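Local coordinates for protein 5-carboxymethyl-2-hydroxymuconate delta-isomerase (Bordetella bronchiseptica, PDB 4JJ9) that probably catalyses the isomerisation of 5-carboxymethyl-2-hydroxymuconate in the homoprotocatechuate catabolic pathway, as a trimer, at residues A50-R55 and G59-P64; D35-M40 and Q134-G139. All blocks are in the same frame, centred on the assembly; numbering follows the deposited sequence.

Coming from the N terminus, the chain leaves strand 25-31 and enters the loop 35-40, the first half of interaction 2, which leads into helix 40-51. At the far end of that helix interaction 1 closes at once: 50-55 turns back on 59-64 with three residues between them, before strand 69-80 begins. The chain then runs through strand 97-105 and helix 111-135 to 134-139, where interaction 2 closes across 93 residues. Interaction 1 is thus nested inside the loop of interaction 2, and the two do not touch, their nearest atoms being about 12 Å apart. One folds the exit of helix 40-51 back; the other pins its approach to the turn between helix 111-135 and strand 138-146.

Interaction 1 (A50-R55 and G59-P64); sequences AMLTVR and GRQVFP
Met51 and Val54 close around the ring of Phe63. Selenomethionine Met51, bent at its third torsion (65°), brings CE over one face, 4.2 Å from the centroid in a CH-pi contact. Val62 CG1 lies over the opposite face, so the ring is sandwiched, and Val54 CG2 meets its edge at CE2. Beside this, Val54 CG1 packs on Val62 CG2 at 3.9 Å.

Two further contacts set carbon against a carbonyl: Met51 O lies in the ring plane, 3.3 Å from Phe63 CD2 at the edge, and the Leu52 CD2 methyl rests on Phe63 O.

The backbones are joined by one nearly straight hydrogen bond, Val62 N to Val54 O, 3.1 Å long with 173° at the hydrogen; Arg55 and Gln61 form a single beta bridge next to it. A water accepts from Phe63 N at 2.9 Å and lies 2.7 Å from both Met51 O and Val54 O, knitting the type I turn of Met51 to Val54 onto the second segment. Farther out, Arg55 NH1 makes a weak bond to Gly59 O (3.3 Å).

Turn, water and bridge thus join the end of helix 40-51 to the loop leading to strand 69-80. Helix 111-135 lies against them through Ile121 on Met51, Thr120 on Val54 and Ala117 on Phe63, and its Arg116 bonds Arg55 O. Leu103 of strand 97-105 touches both Met51 and Phe63, whereas Leu52 packs on Ala81 of the second subunit.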
loop_
_atom_site.group_PDB
_atom_site.type_symbol
_atom_site.label_atom_id
_atom_site.label_comp_id
_atom_site.label_asym_id
_atom_site.label_seq_id
_atom_site.Cartn_x
_atom_site.Cartn_y
_atom_site.Cartn_z
ATOM N N ALA A 50 -13.464 16.753 4.728
ATOM C CA ALA A 50 -12.595 17.771 4.144
ATOM C C ALA A 50 -12.430 17.615 2.630
ATOM O O ALA A 50 -12.427 18.608 1.905
ATOM C CB ALA A 50 -11.242 17.779 4.831
HETATM N N MSE A 51 -12.301 16.377 2.157
HETATM C CA MSE A 51 -12.153 16.110 0.722
HETATM C C MSE A 51 -13.350 16.605 -0.094
HETATM O O MSE A 51 -13.183 17.179 -1.171
HETATM C CB MSE A 51 -11.934 14.622 0.467
HETATM C CG MSE A 51 -10.532 14.146 0.791
HETATM SE SE MSE A 51 -10.336 12.224 0.582
HETATM C CE MSE A 51 -10.622 12.057 -1.343
ATOM N N LEU A 52 -14.547 16.401 0.444
ATOM C CA LEU A 52 -15.790 16.761 -0.243
ATOM C C LEU A 52 -15.997 18.284 -0.349
ATOM O O LEU A 52 -16.896 18.745 -1.059
ATOM C CB LEU A 52 -16.992 16.071 0.425
ATOM C CG LEU A 52 -16.962 14.532 0.481
ATOM C CD1 LEU A 52 -18.186 13.978 1.190
ATOM C CD2 LEU A 52 -16.829 13.898 -0.897
ATOM N N THR A 53 -15.145 19.046 0.335
ATOM C CA THR A 53 -15.188 20.515 0.352
ATOM C C THR A 53 -14.383 21.157 -0.796
ATOM O O THR A 53 -14.584 22.335 -1.132
ATOM C CB THR A 53 -14.693 21.050 1.732
ATOM O OG1 THR A 53 -15.641 20.691 2.750
ATOM C CG2 THR A 53 -14.523 22.564 1.738
ATOM N N VAL A 54 -13.480 20.385 -1.398
ATOM C CA VAL A 54 -12.584 20.905 -2.440
ATOM C C VAL A 54 -13.344 21.173 -3.741
ATOM O O VAL A 54 -14.022 20.293 -4.270
ATOM C CB VAL A 54 -11.385 19.952 -2.692
ATOM C CG1 VAL A 54 -10.443 20.513 -3.753
ATOM C CG2 VAL A 54 -10.624 19.710 -1.395
ATOM N N ARG A 55 -13.233 22.404 -4.237
ATOM C CA ARG A 55 -13.936 22.823 -5.450
ATOM C C ARG A 55 -12.951 23.323 -6.494
ATOM O O ARG A 55 -11.940 23.939 -6.149
ATOM C CB ARG A 55 -14.966 23.919 -5.140
ATOM C CG ARG A 55 -15.847 23.611 -3.940
ATOM C CD ARG A 55 -17.234 24.216 -4.037
ATOM N NE ARG A 55 -18.127 23.570 -3.077
ATOM C CZ ARG A 55 -18.884 22.507 -3.340
ATOM N NH1 ARG A 55 -18.885 21.961 -4.552
ATOM N NH2 ARG A 55 -19.647 21.990 -2.387
ATOM N N GLY A 59 -16.566 25.893 -9.245
ATOM C CA GLY A 59 -17.364 25.564 -8.063
ATOM C C GLY A 59 -17.849 24.124 -8.083
ATOM O O GLY A 59 -18.787 23.765 -7.367
ATOM N N ARG A 60 -17.205 23.301 -8.908
ATOM C CA ARG A 60 -17.538 21.886 -9.020
ATOM C C ARG A 60 -16.689 21.052 -8.055
ATOM O O ARG A 60 -15.501 21.321 -7.870
ATOM C CB ARG A 60 -17.340 21.405 -10.467
ATOM C CG ARG A 60 -17.815 19.981 -10.754
ATOM C CD ARG A 60 -19.330 19.850 -10.608
ATOM N NE ARG A 60 -19.766 18.453 -10.596
ATOM C CZ ARG A 60 -20.953 18.040 -10.156
ATOM N NH1 ARG A 60 -21.834 18.912 -9.678
ATOM N NH2 ARG A 60 -21.258 16.749 -10.187
ATOM N N GLN A 61 -17.319 20.049 -7.450
ATOM C CA GLN A 61 -16.660 19.129 -6.521
ATOM C C GLN A 61 -15.542 18.357 -7.222
ATOM O O GLN A 61 -15.769 17.708 -8.243
ATOM C CB GLN A 61 -17.697 18.160 -5.946
ATOM C CG GLN A 61 -17.377 17.637 -4.560
ATOM C CD GLN A 61 -18.496 16.790 -3.973
ATOM O OE1 GLN A 61 -18.351 15.575 -3.812
ATOM N NE2 GLN A 61 -19.618 17.426 -3.651
ATOM N N VAL A 62 -14.331 18.435 -6.677
ATOM C CA VAL A 62 -13.191 17.731 -7.266
ATOM C C VAL A 62 -13.248 16.232 -6.970
ATOM O O VAL A 62 -13.003 15.405 -7.848
ATOM C CB VAL A 62 -11.844 18.345 -6.813
ATOM C CG1 VAL A 62 -10.656 17.494 -7.271
ATOM C CG2 VAL A 62 -11.717 19.760 -7.355
ATOM N N PHE A 63 -13.586 15.896 -5.734
ATOM C CA PHE A 63 -13.655 14.505 -5.312
ATOM C C PHE A 63 -15.114 14.118 -5.178
ATOM O O PHE A 63 -15.800 14.640 -4.304
ATOM C CB PHE A 63 -12.895 14.320 -3.995
ATOM C CG PHE A 63 -11.465 14.774 -4.069
ATOM C CD1 PHE A 63 -10.580 14.154 -4.942
ATOM C CD2 PHE A 63 -11.008 15.829 -3.292
ATOM C CE1 PHE A 63 -9.263 14.569 -5.042
ATOM C CE2 PHE A 63 -9.675 16.257 -3.386
ATOM C CZ PHE A 63 -8.808 15.621 -4.263
ATOM N N PRO A 64 -15.594 13.218 -6.062
ATOM C CA PRO A 64 -16.992 12.790 -6.043
ATOM C C PRO A 64 -17.322 12.048 -4.759
ATOM O O PRO A 64 -16.519 11.235 -4.287
ATOM C CB PRO A 64 -17.094 11.835 -7.242
ATOM C CG PRO A 64 -15.952 12.184 -8.118
ATOM C CD PRO A 64 -14.856 12.604 -7.180
HETATM O O HOH W 1 -14.353 17.670 -3.514
#

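Interaction 2 (D35-M40 and Q134-G139)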
loop_
_atom_site.group_PDB
_atom_site.type_symbol
_atom_site.label_atom_id
_atom_site.label_comp_id
_atom_site.label_asym_id
_atom_site.label_seq_id
_atom_site.Cartn_x
_atom_site.Cartn_y
_atom_site.Cartn_z
ATOM N N ASP A 35 -3.178 4.250 18.161
ATOM C CA ASP A 35 -4.538 3.813 18.502
ATOM C C ASP A 35 -4.844 3.983 19.978
ATOM O O ASP A 35 -6.007 4.022 20.359
ATOM C CB ASP A 35 -4.765 2.353 18.119
ATOM C CG ASP A 35 -5.070 2.178 16.659
ATOM O OD1 ASP A 35 -5.566 3.128 16.014
ATOM O OD2 ASP A 35 -4.824 1.064 16.155
ATOM N N ARG A 36 -3.795 4.072 20.790
ATOM C CA ARG A 36 -3.922 4.351 22.216
ATOM C C ARG A 36 -4.264 5.821 22.453
ATOM O O ARG A 36 -4.866 6.165 23.475
ATOM C CB ARG A 36 -2.623 3.982 22.944
ATOM C CG ARG A 36 -2.224 2.514 22.769
ATOM C CD ARG A 36 -0.836 2.199 23.307
ATOM N NE ARG A 36 -0.731 0.783 23.667
ATOM C CZ ARG A 36 -0.338 -0.195 22.851
ATOM N NH1 ARG A 36 0.022 0.062 21.594
ATOM N NH2 ARG A 36 -0.290 -1.442 23.303
ATOM N N ASP A 37 -3.894 6.676 21.498
ATOM C CA ASP A 37 -3.972 8.135 21.658
ATOM C C ASP A 37 -5.221 8.793 21.072
ATOM O O ASP A 37 -5.632 9.859 21.532
ATOM C CB ASP A 37 -2.752 8.822 21.032
ATOM C CG ASP A 37 -1.429 8.326 21.585
ATOM O OD1 ASP A 37 -1.387 7.794 22.713
ATOM O OD2 ASP A 37 -0.416 8.495 20.872
ATOM N N LEU A 38 -5.790 8.200 20.025
ATOM C CA LEU A 38 -7.012 8.752 19.418
ATOM C C LEU A 38 -7.820 7.734 18.637
ATOM O O LEU A 38 -7.335 6.646 18.321
ATOM C CB LEU A 38 -6.734 9.987 18.542
ATOM C CG LEU A 38 -5.599 10.064 17.520
ATOM C CD1 LEU A 38 -5.461 8.812 16.676
ATOM C CD2 LEU A 38 -5.772 11.310 16.633
ATOM N N ASP A 39 -9.056 8.118 18.334
ATOM C CA ASP A 39 -9.952 7.330 17.515
ATOM C C ASP A 39 -9.651 7.658 16.065
ATOM O O ASP A 39 -9.967 8.748 15.581
ATOM C CB ASP A 39 -11.407 7.669 17.854
ATOM C CG ASP A 39 -12.410 6.973 16.942
ATOM O OD1 ASP A 39 -12.051 6.015 16.221
ATOM O OD2 ASP A 39 -13.581 7.387 16.973
HETATM N N MSE A 40 -9.029 6.701 15.379
HETATM C CA MSE A 40 -8.602 6.912 14.001
HETATM C C MSE A 40 -9.790 6.923 13.042
HETATM O O MSE A 40 -9.703 7.482 11.948
HETATM C CB MSE A 40 -7.565 5.858 13.611
HETATM C CG MSE A 40 -6.908 6.050 12.252
HETATM SE SE MSE A 40 -5.969 7.753 11.960
HETATM C CE MSE A 40 -5.291 8.098 13.748
ATOM N N GLN A 134 0.356 16.762 21.290
ATOM C CA GLN A 134 0.434 17.240 22.669
ATOM C C GLN A 134 1.060 16.210 23.616
ATOM O O GLN A 134 1.717 16.581 24.589
ATOM C CB GLN A 134 -0.952 17.673 23.173
ATOM C CG GLN A 134 -0.936 18.445 24.499
ATOM C CD GLN A 134 -2.286 19.065 24.858
ATOM O OE1 GLN A 134 -2.402 19.783 25.857
ATOM N NE2 GLN A 134 -3.305 18.795 24.047
ATOM N N GLN A 135 0.875 14.923 23.326
ATOM C CA GLN A 135 1.301 13.871 24.255
ATOM C C GLN A 135 2.231 12.803 23.671
ATOM O O GLN A 135 2.479 11.776 24.308
ATOM C CB GLN A 135 0.080 13.212 24.914
ATOM C CG GLN A 135 -0.749 14.166 25.757
ATOM C CD GLN A 135 -1.823 13.456 26.558
ATOM O OE1 GLN A 135 -2.713 12.806 26.000
ATOM N NE2 GLN A 135 -1.747 13.582 27.875
ATOM N N ARG A 136 2.747 13.051 22.465
ATOM C CA ARG A 136 3.688 12.137 21.819
ATOM C C ARG A 136 4.473 12.852 20.722
ATOM O O ARG A 136 3.974 13.794 20.100
ATOM C CB ARG A 136 2.947 10.940 21.211
ATOM C CG ARG A 136 3.859 9.791 20.819
ATOM C CD ARG A 136 3.093 8.650 20.142
ATOM N NE ARG A 136 2.116 7.988 21.013
ATOM C CZ ARG A 136 2.412 7.049 21.906
ATOM N NH1 ARG A 136 3.669 6.668 22.085
ATOM N NH2 ARG A 136 1.443 6.493 22.632
ATOM N N ARG A 137 5.709 12.405 20.515
ATOM C CA ARG A 137 6.482 12.790 19.346
ATOM C C ARG A 137 6.006 11.935 18.188
ATOM O O ARG A 137 6.122 10.702 18.223
ATOM C CB ARG A 137 7.975 12.555 19.573
ATOM C CG ARG A 137 8.602 13.520 20.561
ATOM C CD ARG A 137 8.794 14.915 19.960
ATOM N NE ARG A 137 9.293 15.843 20.977
ATOM C CZ ARG A 137 9.372 17.164 20.844
ATOM N NH1 ARG A 137 9.013 17.774 19.716
ATOM N NH2 ARG A 137 9.814 17.889 21.869
ATOM N N VAL A 138 5.470 12.595 17.168
ATOM C CA VAL A 138 4.902 11.892 16.018
ATOM C C VAL A 138 5.380 12.540 14.727
ATOM O O VAL A 138 5.300 13.756 14.583
ATOM C CB VAL A 138 3.349 11.895 16.066
ATOM C CG1 VAL A 138 2.767 11.007 14.948
ATOM C CG2 VAL A 138 2.844 11.413 17.427
ATOM N N GLY A 139 5.888 11.727 13.800
ATOM C CA GLY A 139 6.155 12.194 12.433
ATOM C C GLY A 139 4.860 12.129 11.632
ATOM O O GLY A 139 4.102 11.165 11.761
#
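Arg136 reaches across to Asp37, and the whole contact is carried by this one salt bridge. Starting from its CB, which comes no nearer than 4.2 Å to Asp37 OD2, the arginine chain first runs straight, with CG anti to the backbone N (chi1 -166°). These extended first two torsions carry CD to 3.6 Å from Asp37 OD2; the bend at chi3 (-64°) then turns NE toward that oxygen. NE makes the short bond, 2.6 Å to Asp37 OD2 and almost straight. Beyond CZ, NH2 reaches Asp37 OD1 at 3.1 Å, with a weaker, more bent bond of 3.2 Å to OD2. NH1 turns to another partner, the carbonyl O of Asp95.

This is a bidentate, side-on Arg-Asp salt bridge, one nitrogen to each carboxylate oxygen, both oxygens using their syn lone pairs. The two planes are only 19° apart, so the paired bonds restrain the rotation of both flat groups, and the two charges should stabilise each other.

Asp37 belongs to the loop ahead of helix 40-51 and rests on Leu132 of helix 111-135; Arg136 stands where that helix gives way to strand 138-146, packed on Asn33 and Leu34 just after strand 25-31. At the surface, the bridge therefore ties that loop to the helix-to-strand junction, while Asn157 of the third subunit bonds the backbone at Arg136 and Val138.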